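Side-chain contacts in (S)-ureidoglycine--glyoxylate transaminase (PDB 3ISL), which catalyses the pyridoxal-phosphate-dependent transamination between (S)-ureidoglycine and glyoxylate, yielding oxalurate and glycine in bacterial purine catabolism: residues 127-130 and 131-135; 102-105 and 106-110; 144-147 and 148-151; 160-164 and 165-169. One frame throughout, in Å; residues are numbered along the deposited sequence.

Contact 1: residues 127-130 and 131-135; sequences DIIR and EIKKV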
loop_
_atom_site.group_PDB
_atom_site.type_symbol
_atom_site.label_atom_id
_atom_site.label_comp_id
_atom_site.label_asym_id
_atom_site.label_seq_id
_atom_site.Cartn_x
_atom_site.Cartn_y
_atom_site.Cartn_z
ATOM N N ASP A 127 0.463 26.951 -25.929
ATOM C CA ASP A 127 0.349 27.753 -24.640
ATOM C C ASP A 127 1.177 27.203 -23.485
ATOM O O ASP A 127 1.871 27.963 -22.776
ATOM C CB ASP A 127 -1.104 27.974 -24.234
ATOM C CG ASP A 127 -1.899 28.711 -25.344
ATOM O OD1 ASP A 127 -1.336 29.613 -25.965
ATOM O OD2 ASP A 127 -3.042 28.374 -25.653
ATOM N N ILE A 128 1.182 25.890 -23.323
ATOM C CA ILE A 128 2.010 25.283 -22.264
ATOM C C ILE A 128 3.530 25.530 -22.509
ATOM O O ILE A 128 4.307 25.967 -21.594
ATOM C CB ILE A 128 1.655 23.770 -22.086
ATOM C CG1 ILE A 128 0.176 23.648 -21.667
ATOM C CG2 ILE A 128 2.636 23.079 -21.037
ATOM C CD1 ILE A 128 -0.379 22.253 -21.479
ATOM N N ILE A 129 3.951 25.207 -23.732
ATOM C CA ILE A 129 5.355 25.335 -24.149
ATOM C C ILE A 129 5.814 26.822 -23.955
ATOM O O ILE A 129 6.887 27.081 -23.392
ATOM C CB ILE A 129 5.500 24.823 -25.573
ATOM C CG1 ILE A 129 5.247 23.291 -25.598
ATOM C CG2 ILE A 129 6.831 25.295 -26.196
ATOM C CD1 ILE A 129 5.001 22.785 -27.023
ATOM N N ARG A 130 4.968 27.781 -24.303
ATOM C CA ARG A 130 5.286 29.193 -23.981
ATOM C C ARG A 130 5.522 29.465 -22.444
ATOM O O ARG A 130 6.465 30.213 -22.078
ATOM C CB ARG A 130 4.207 30.088 -24.565
ATOM C CG ARG A 130 4.391 31.553 -24.378
ATOM C CD ARG A 130 4.964 32.153 -25.659
ATOM N NE ARG A 130 4.595 33.552 -25.759
ATOM C CZ ARG A 130 5.460 34.552 -25.797
ATOM N NH1 ARG A 130 6.779 34.316 -25.782
ATOM N NH2 ARG A 130 4.978 35.777 -25.890
ATOM N N GLU A 131 4.707 28.862 -21.567
ATOM C CA GLU A 131 4.929 28.996 -20.109
ATOM C C GLU A 131 6.156 28.308 -19.640
ATOM O O GLU A 131 6.806 28.800 -18.716
ATOM C CB GLU A 131 3.755 28.492 -19.272
ATOM C CG GLU A 131 2.556 29.357 -19.541
ATOM C CD GLU A 131 2.688 30.756 -18.939
ATOM O OE1 GLU A 131 3.132 30.884 -17.790
ATOM O OE2 GLU A 131 2.281 31.712 -19.614
ATOM N N ILE A 132 6.460 27.164 -20.225
ATOM C CA ILE A 132 7.702 26.492 -19.965
ATOM C C ILE A 132 8.864 27.450 -20.245
ATOM O O ILE A 132 9.723 27.624 -19.385
ATOM C CB ILE A 132 7.839 25.135 -20.720
ATOM C CG1 ILE A 132 6.717 24.131 -20.256
ATOM C CG2 ILE A 132 9.265 24.517 -20.480
ATOM C CD1 ILE A 132 6.719 22.829 -21.070
ATOM N N LYS A 133 8.859 28.110 -21.414
ATOM C CA LYS A 133 9.991 28.932 -21.802
ATOM C C LYS A 133 10.121 30.147 -20.885
ATOM O O LYS A 133 11.196 30.596 -20.562
ATOM C CB LYS A 133 9.944 29.325 -23.284
ATOM C CG LYS A 133 10.353 28.188 -24.271
ATOM C CD LYS A 133 9.902 28.504 -25.746
ATOM C CE LYS A 133 8.265 28.662 -25.831
ATOM N NZ LYS A 133 7.437 28.979 -27.163
ATOM N N LYS A 134 8.988 30.639 -20.443
ATOM C CA LYS A 134 8.892 31.780 -19.625
ATOM C C LYS A 134 9.265 31.469 -18.164
ATOM O O LYS A 134 10.004 32.218 -17.546
ATOM C CB LYS A 134 7.461 32.265 -19.701
ATOM C CG LYS A 134 7.166 33.483 -18.882
ATOM C CD LYS A 134 5.709 33.814 -18.983
ATOM C CE LYS A 134 5.218 34.317 -17.651
ATOM N NZ LYS A 134 3.843 33.721 -17.534
ATOM N N VAL A 135 8.732 30.393 -17.605
ATOM C CA VAL A 135 8.929 30.140 -16.192
ATOM C C VAL A 135 10.276 29.427 -15.945
ATOM O O VAL A 135 10.907 29.597 -14.878
ATOM C CB VAL A 135 7.719 29.337 -15.608
ATOM C CG1 VAL A 135 7.974 28.885 -14.174
ATOM C CG2 VAL A 135 6.446 30.224 -15.691
HETATM O O HOH W 1 1.224 30.612 -22.088
#
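I128 and I132 meet one turn apart on the buried flank of helix 125-135, CG2 of I128 lying 4.1 Å from CD1 of I132. In I128 the branch that touches is the one anti to the backbone N, whereas in I132 it is the end of the long arm, which reaches back past the carbonyl of I128. Beneath them the backbone is tight: I132 N donates to I128 O at 2.8 Å, with an N-H...O angle of 163°, and K133 N to I129 O at 3.0 Å. This i to i+4 ladder is that of a regular alpha helix, here one laid against the large mixed sheet of the class-V aminotransferase fold. I128 and I132 both also touch strand 88-93 and helix 156-164, through P92 and I158 for I128 and through L90 and C162 for I132.

The two margins of this flank are looser. On the one beside helix 156-164, K133 folds its chain at chi3 (-60°), which lays CE 3.7 Å from CG2 of I129, a contact of the lysine's aliphatic part. On the other, towards strand 111-116 and solvent, E131 is bent at chi2 (-71°) and faces K134, whose NZ forms a salt bridge with OE1 at 2.9 Å, on the syn side of the carboxylate. A water donates to OE2 of E131 at 2.9 Å and also to D127 O. Shortened to an alanine here, the residue would probably leave the ammonium of K134 without its mate and cost the water one of its two acceptors.

Contact 2: residues 102-105 and 106-110; sequences TEIA and ERYGA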
loop_
_atom_site.group_PDB
_atom_site.type_symbol
_atom_site.label_atom_id
_atom_site.label_comp_id
_atom_site.label_asym_id
_atom_site.label_seq_id
_atom_site.Cartn_x
_atom_site.Cartn_y
_atom_site.Cartn_z
ATOM N N THR A 102 -0.840 19.804 -7.596
ATOM C CA THR A 102 -0.411 21.078 -7.031
ATOM C C THR A 102 -0.332 20.988 -5.495
ATOM O O THR A 102 0.597 21.515 -4.860
ATOM C CB THR A 102 -1.227 22.335 -7.515
ATOM O OG1 THR A 102 -2.493 22.408 -6.858
ATOM C CG2 THR A 102 -1.437 22.357 -9.007
ATOM N N GLU A 103 -1.299 20.304 -4.907
ATOM C CA GLU A 103 -1.271 20.005 -3.466
ATOM C C GLU A 103 0.035 19.374 -2.988
ATOM O O GLU A 103 0.668 19.850 -2.049
ATOM C CB GLU A 103 -2.394 19.028 -3.183
ATOM C CG GLU A 103 -3.664 19.648 -2.877
ATOM C CD GLU A 103 -3.665 20.013 -1.451
ATOM O OE1 GLU A 103 -2.970 19.252 -0.732
ATOM O OE2 GLU A 103 -4.296 21.031 -1.063
ATOM N N ILE A 104 0.399 18.274 -3.635
ATOM C CA ILE A 104 1.614 17.536 -3.332
ATOM C C ILE A 104 2.856 18.422 -3.500
ATOM O O ILE A 104 3.701 18.514 -2.591
ATOM C CB ILE A 104 1.698 16.251 -4.218
ATOM C CG1 ILE A 104 0.666 15.210 -3.754
ATOM C CG2 ILE A 104 3.056 15.655 -4.098
ATOM C CD1 ILE A 104 0.221 14.231 -4.822
ATOM N N ALA A 105 2.985 19.078 -4.664
ATOM C CA ALA A 105 4.134 19.926 -4.907
ATOM C C ALA A 105 4.257 21.036 -3.864
ATOM O O ALA A 105 5.368 21.333 -3.386
ATOM C CB ALA A 105 4.100 20.538 -6.361
ATOM N N GLU A 106 3.137 21.667 -3.519
ATOM C CA GLU A 106 3.177 22.803 -2.549
ATOM C C GLU A 106 3.607 22.337 -1.185
ATOM O O GLU A 106 4.453 22.951 -0.546
ATOM C CB GLU A 106 1.821 23.482 -2.425
ATOM C CG GLU A 106 1.880 24.869 -2.961
ATOM C CD GLU A 106 0.555 25.377 -3.475
ATOM O OE1 GLU A 106 -0.505 24.811 -3.086
ATOM O OE2 GLU A 106 0.608 26.359 -4.274
ATOM N N ARG A 107 3.017 21.215 -0.772
ATOM C CA ARG A 107 3.361 20.569 0.467
ATOM C C ARG A 107 4.854 20.241 0.554
ATOM O O ARG A 107 5.414 20.307 1.640
ATOM C CB ARG A 107 2.451 19.343 0.730
ATOM C CG ARG A 107 0.950 19.761 0.961
ATOM C CD ARG A 107 0.204 18.754 1.872
ATOM N NE ARG A 107 -1.264 18.914 1.874
ATOM C CZ ARG A 107 -2.116 18.327 2.740
ATOM N NH1 ARG A 107 -1.693 17.558 3.754
ATOM N NH2 ARG A 107 -3.419 18.539 2.616
ATOM N N TYR A 108 5.508 19.937 -0.568
ATOM C CA TYR A 108 6.980 19.737 -0.524
ATOM C C TYR A 108 7.806 21.027 -0.681
ATOM O O TYR A 108 9.022 20.996 -0.826
ATOM C CB TYR A 108 7.446 18.587 -1.442
ATOM C CG TYR A 108 7.014 17.261 -0.852
ATOM C CD1 TYR A 108 7.761 16.671 0.190
ATOM C CD2 TYR A 108 5.817 16.651 -1.238
ATOM C CE1 TYR A 108 7.346 15.502 0.815
ATOM C CE2 TYR A 108 5.402 15.466 -0.647
ATOM C CZ TYR A 108 6.201 14.902 0.421
ATOM O OH TYR A 108 5.869 13.727 1.042
ATOM N N GLY A 109 7.135 22.167 -0.636
ATOM C CA GLY A 109 7.870 23.457 -0.623
ATOM C C GLY A 109 8.132 24.085 -2.003
ATOM O O GLY A 109 8.829 25.099 -2.105
ATOM N N ALA A 110 7.565 23.495 -3.050
ATOM C CA ALA A 110 7.690 24.052 -4.406
ATOM C C ALA A 110 6.972 25.383 -4.539
ATOM O O ALA A 110 5.927 25.580 -3.942
ATOM C CB ALA A 110 7.123 23.080 -5.442
#
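A105 and A110 are joined where helix 96-107 ends, A110 N donating to A105 O at 3.1 Å with an N-H...O angle of 152°. With the bond from G109 N to E106 O this makes a Schellman motif, and G109, at positive phi, is its C-prime residue; a side chain there would be jammed against the preceding carbonyl. Before it the helical ladder is regular, E106 N reaching T102 O and R107 N reaching E103 O. The methyl groups of A105 and A110 come within 4.1 Å across the turn.

On another flank E103 and R107 run side by side in a salt bridge, NE of R107 to OE1 of E103 at 3.1 Å. The oxygen offers its syn lone pair but sits 26° out of the guanidinium plane, the two planes being 65° apart. NH1 of R107 is held by D250 and I244 O of the second subunit.

I104 and Y108 lie alongside, pointing the same way. CG2 of I104, anti to its backbone N, is 4.1 Å from CD2 of Y108, a ring edge that also sits by I104 O; the hydroxyl is hydrogen-bonded to E76. Around them, I104 packs on I75 and L79 and Y108 on A80 of helix 71-82, T102 and A110 on strand 88-93, and A105 and E106 on V112 of strand 111-116, the outgoing strand of this beta-alpha-beta unit.

Contact 3: residues 144-147 and 148-151; sequences HGET and STGR. With PLP (pyridoxal-5'-phosphate), chain C.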
loop_
_atom_site.group_PDB
_atom_site.type_symbol
_atom_site.label_atom_id
_atom_site.label_comp_id
_atom_site.label_asym_id
_atom_site.label_seq_id
_atom_site.Cartn_x
_atom_site.Cartn_y
_atom_site.Cartn_z
ATOM N N HIS A 144 -2.013 12.824 -17.639
ATOM C CA HIS A 144 -2.284 12.351 -19.036
ATOM C C HIS A 144 -3.766 12.329 -19.367
ATOM O O HIS A 144 -4.219 12.934 -20.391
ATOM C CB HIS A 144 -1.653 10.928 -19.268
ATOM C CG HIS A 144 -1.650 10.476 -20.708
ATOM N ND1 HIS A 144 -1.515 9.149 -21.057
ATOM C CD2 HIS A 144 -1.843 11.161 -21.875
ATOM C CE1 HIS A 144 -1.586 9.031 -22.379
ATOM N NE2 HIS A 144 -1.732 10.243 -22.907
ATOM N N GLY A 145 -4.530 11.613 -18.549
ATOM C CA GLY A 145 -5.979 11.479 -18.774
ATOM C C GLY A 145 -6.708 11.863 -17.469
ATOM O O GLY A 145 -6.461 11.252 -16.408
ATOM N N GLU A 146 -7.581 12.876 -17.521
ATOM C CA GLU A 146 -8.387 13.265 -16.315
ATOM C C GLU A 146 -9.697 12.552 -16.385
ATOM O O GLU A 146 -10.522 12.894 -17.279
ATOM C CB GLU A 146 -8.815 14.759 -16.364
ATOM C CG GLU A 146 -7.831 15.759 -15.865
ATOM C CD GLU A 146 -7.690 15.744 -14.366
ATOM O OE1 GLU A 146 -8.559 15.190 -13.672
ATOM O OE2 GLU A 146 -6.720 16.326 -13.868
ATOM N N THR A 147 -9.939 11.619 -15.451
ATOM C CA THR A 147 -11.161 10.895 -15.437
ATOM C C THR A 147 -12.241 11.800 -14.947
ATOM O O THR A 147 -13.401 11.543 -15.255
ATOM C CB THR A 147 -11.153 9.637 -14.513
ATOM O OG1 THR A 147 -10.713 10.022 -13.211
ATOM C CG2 THR A 147 -10.212 8.602 -15.048
ATOM N N SER A 148 -11.878 12.830 -14.178
ATOM C CA SER A 148 -12.860 13.748 -13.625
ATOM C C SER A 148 -13.607 14.465 -14.755
ATOM O O SER A 148 -14.753 14.799 -14.625
ATOM C CB SER A 148 -12.180 14.779 -12.673
ATOM O OG SER A 148 -11.234 15.596 -13.397
ATOM N N THR A 149 -12.931 14.724 -15.855
ATOM C CA THR A 149 -13.521 15.477 -16.966
ATOM C C THR A 149 -13.661 14.623 -18.237
ATOM O O THR A 149 -14.354 14.985 -19.147
ATOM C CB THR A 149 -12.772 16.792 -17.263
ATOM O OG1 THR A 149 -11.513 16.552 -17.901
ATOM C CG2 THR A 149 -12.581 17.671 -15.966
ATOM N N GLY A 150 -13.035 13.461 -18.253
ATOM C CA GLY A 150 -13.028 12.575 -19.429
ATOM C C GLY A 150 -12.139 13.008 -20.587
ATOM O O GLY A 150 -12.345 12.543 -21.714
ATOM N N ARG A 151 -11.177 13.907 -20.347
ATOM C CA ARG A 151 -10.306 14.404 -21.422
ATOM C C ARG A 151 -8.954 13.784 -21.279
ATOM O O ARG A 151 -8.531 13.525 -20.184
ATOM C CB ARG A 151 -10.163 15.946 -21.411
ATOM C CG ARG A 151 -11.495 16.679 -21.589
ATOM C CD ARG A 151 -12.108 16.403 -22.963
ATOM N NE ARG A 151 -13.115 15.355 -23.068
ATOM C CZ ARG A 151 -14.220 15.312 -22.344
ATOM N NH1 ARG A 151 -14.343 16.210 -21.412
ATOM N NH2 ARG A 151 -15.155 14.394 -22.502
HETATM N N1 PLP C . -4.658 10.140 -10.731
HETATM C C2 PLP C . -5.697 9.961 -11.758
HETATM C C2A PLP C . -5.666 10.527 -13.048
HETATM C C3 PLP C . -6.845 9.194 -11.520
HETATM O O3 PLP C . -7.809 9.019 -12.480
HETATM C C4 PLP C . -7.060 8.544 -10.325
HETATM C C4A PLP C . -8.364 7.678 -10.131
HETATM C C5 PLP C . -6.099 8.675 -9.330
HETATM C C6 PLP C . -4.915 9.463 -9.490
HETATM C C5A PLP C . -6.402 8.001 -8.033
HETATM O O4P PLP C . -5.386 7.187 -7.674
HETATM P P PLP C . -5.711 6.395 -6.346
HETATM O O1P PLP C . -7.164 6.556 -5.915
HETATM O O2P PLP C . -4.542 7.018 -5.341
HETATM O O3P PLP C . -5.303 4.781 -6.571
#
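E146 and S148 meet through their side chains at a tight turn in a two-stranded antiparallel hairpin, strands 145-146 and 151-152, beside the cofactor. E146 and R151 are its hydrogen-bonded pair: E146 N donates to R151 O at 2.9 Å, while E146 O receives weak bonds from the amides of T149, G150 and R151. G150, at phi 75°, carries the chain round.

The carboxylate of E146 is brought back over the turn by CG standing anti to the carbonyl carbon (chi1 -84°) and a bend at chi2 (-73°). OG of S148, set between its own backbone N and carbonyl carbon, donates to OE1 at 2.7 Å from above the carboxylate plane. The carboxylate also accepts from F97 N on OE1 and G98 N on OE2, so this buried acid is held by three donors, and S148 OG is bonded to R96 N as well. A glutamine in place of this glutamate would probably put an amide nitrogen against one of these donors, leaving an N-H without its acceptor and the first turn of helix 96-107 less firmly held. T149 turns OG1 to within 3.6 Å of CB of E146.

T147 points largely away from E146, into the pyridoxal-5'-phosphate pocket, alongside K198, which is not joined to the cofactor here. Its hydroxyl is hydrogen-bonded to the cofactor's phenolic oxygen, T147 OG1 to PLP O3 at 3.2 Å, and its methyl CG2 lies 3.5 Å from that same O3.

Contact 4: residues 160-164 and 165-169; sequences EACRT and EDALF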
loop_
_atom_site.group_PDB
_atom_site.type_symbol
_atom_site.label_atom_id
_atom_site.label_comp_id
_atom_site.label_asym_id
_atom_site.label_seq_id
_atom_site.Cartn_x
_atom_site.Cartn_y
_atom_site.Cartn_z
ATOM N N GLU A 160 8.868 17.182 -25.508
ATOM C CA GLU A 160 9.939 17.748 -26.329
ATOM C C GLU A 160 10.415 19.114 -25.870
ATOM O O GLU A 160 11.642 19.369 -25.838
ATOM C CB GLU A 160 9.556 17.757 -27.812
ATOM C CG GLU A 160 9.932 16.358 -28.322
ATOM C CD GLU A 160 9.285 15.952 -29.595
ATOM O OE1 GLU A 160 8.379 16.664 -30.096
ATOM O OE2 GLU A 160 9.712 14.881 -30.098
ATOM N N ALA A 161 9.492 19.971 -25.453
ATOM C CA ALA A 161 9.920 21.305 -24.977
ATOM C C ALA A 161 10.629 21.131 -23.609
ATOM O O ALA A 161 11.561 21.859 -23.335
ATOM C CB ALA A 161 8.716 22.268 -24.865
ATOM N N CYS A 162 10.192 20.168 -22.782
ATOM C CA CYS A 162 10.736 19.991 -21.395
ATOM C C CYS A 162 12.184 19.574 -21.528
ATOM O O CYS A 162 13.052 20.155 -20.882
ATOM C CB CYS A 162 9.960 18.940 -20.560
ATOM S SG CYS A 162 8.332 19.509 -20.003
ATOM N N ARG A 163 12.454 18.643 -22.443
ATOM C CA ARG A 163 13.815 18.174 -22.712
ATOM C C ARG A 163 14.774 19.324 -23.177
ATOM O O ARG A 163 15.879 19.479 -22.671
ATOM C CB ARG A 163 13.763 17.019 -23.763
ATOM C CG ARG A 163 15.077 16.197 -23.915
ATOM C CD ARG A 163 15.485 15.457 -22.591
ATOM N NE ARG A 163 14.397 14.632 -22.013
ATOM C CZ ARG A 163 14.202 13.313 -22.225
ATOM N NH1 ARG A 163 15.009 12.595 -23.006
ATOM N NH2 ARG A 163 13.198 12.690 -21.641
ATOM N N THR A 164 14.355 20.107 -24.155
ATOM C CA THR A 164 15.172 21.246 -24.597
ATOM C C THR A 164 15.359 22.334 -23.534
ATOM O O THR A 164 16.437 22.887 -23.426
ATOM C CB THR A 164 14.734 21.861 -25.980
ATOM O OG1 THR A 164 13.729 22.847 -25.790
ATOM C CG2 THR A 164 14.217 20.841 -26.929
ATOM N N GLU A 165 14.332 22.607 -22.732
ATOM C CA GLU A 165 14.431 23.573 -21.642
ATOM C C GLU A 165 15.001 22.977 -20.355
ATOM O O GLU A 165 15.083 23.675 -19.332
ATOM C CB GLU A 165 13.082 24.243 -21.347
ATOM C CG GLU A 165 12.463 24.946 -22.561
ATOM C CD GLU A 165 13.254 26.182 -23.000
ATOM O OE1 GLU A 165 13.758 26.948 -22.154
ATOM O OE2 GLU A 165 13.386 26.363 -24.205
ATOM N N ASP A 166 15.350 21.688 -20.398
ATOM C CA ASP A 166 15.969 21.015 -19.258
ATOM C C ASP A 166 15.051 21.087 -18.042
ATOM O O ASP A 166 15.490 21.308 -16.929
ATOM C CB ASP A 166 17.401 21.562 -19.010
ATOM C CG ASP A 166 18.282 20.610 -18.125
ATOM O OD1 ASP A 166 18.045 19.359 -18.057
ATOM O OD2 ASP A 166 19.229 21.172 -17.508
ATOM N N ALA A 167 13.751 20.885 -18.265
ATOM C CA ALA A 167 12.786 20.563 -17.190
ATOM C C ALA A 167 12.491 19.039 -17.128
ATOM O O ALA A 167 12.520 18.349 -18.170
ATOM C CB ALA A 167 11.449 21.357 -17.402
ATOM N N LEU A 168 12.142 18.537 -15.927
ATOM C CA LEU A 168 11.679 17.174 -15.787
ATOM C C LEU A 168 10.198 17.069 -16.052
ATOM O O LEU A 168 9.410 17.773 -15.428
ATOM C CB LEU A 168 12.007 16.615 -14.392
ATOM C CG LEU A 168 13.458 16.891 -13.984
ATOM C CD1 LEU A 168 13.553 16.590 -12.486
ATOM C CD2 LEU A 168 14.405 15.964 -14.840
ATOM N N PHE A 169 9.816 16.229 -17.001
ATOM C CA PHE A 169 8.399 16.110 -17.338
ATOM C C PHE A 169 7.853 14.894 -16.591
ATOM O O PHE A 169 8.248 13.778 -16.892
ATOM C CB PHE A 169 8.283 15.927 -18.863
ATOM C CG PHE A 169 6.876 15.873 -19.394
ATOM C CD1 PHE A 169 5.853 16.594 -18.816
ATOM C CD2 PHE A 169 6.628 15.208 -20.585
ATOM C CE1 PHE A 169 4.610 16.610 -19.347
ATOM C CE2 PHE A 169 5.369 15.217 -21.159
ATOM C CZ PHE A 169 4.359 15.941 -20.548
#
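C162 turns SG anti to its carbonyl carbon (chi1 -73°) and F169 sends its ring anti to the backbone N (chi1 -176°), and these two settings bring sulfur and ring together. SG of C162 lies 4.5 Å from the centroid of the F169 ring, 36° off the ring normal, an oblique sulfur-aromatic contact, and 3.8 Å from CB of F169.

Between them the chain leaves helix 156-164 through a Schellman motif. A167 N donates to C162 O at 2.8 Å, D166 N makes a weak bond to R163 O, and D166 takes a positive phi. The turn sets CB of A167 4.2 Å from CB of C162. One residue earlier, E165 N still keeps the helical bond to A161 O at 2.9 Å, and the first torsion of E165 places CG 3.3 Å from that same A161 oxygen.

D166 at the exposed bend is salt-bridged to R214, and R163 to D190. The turn leads helix 156-164 into strand 168-172, as in a beta-alpha-beta crossover: C162, A167 and F169 all pack on V140 of strand 139-143, while A161, C162 and E165 meet helix 125-135.

Along the chain the four contacts follow in series, none enclosing or crossing another, and each is local. Contact 2 finishes helix 96-107 and turns the chain into edge strand 111-116. Contact 1 lies on the next helix, 125-135, before strand 139-143. Contact 3 comes straight after that strand and turns the short hairpin at the cofactor, and contact 4 closes helix 156-164 onto strand 168-172. Only contacts 1 and 4 touch: I132 CD1 lies 3.8 Å from C162 SG, and I129 CG1 packs on A161 CB, tying two helices together. Contacts 2 and 3 stay apart, about 9 Å between nearest atoms.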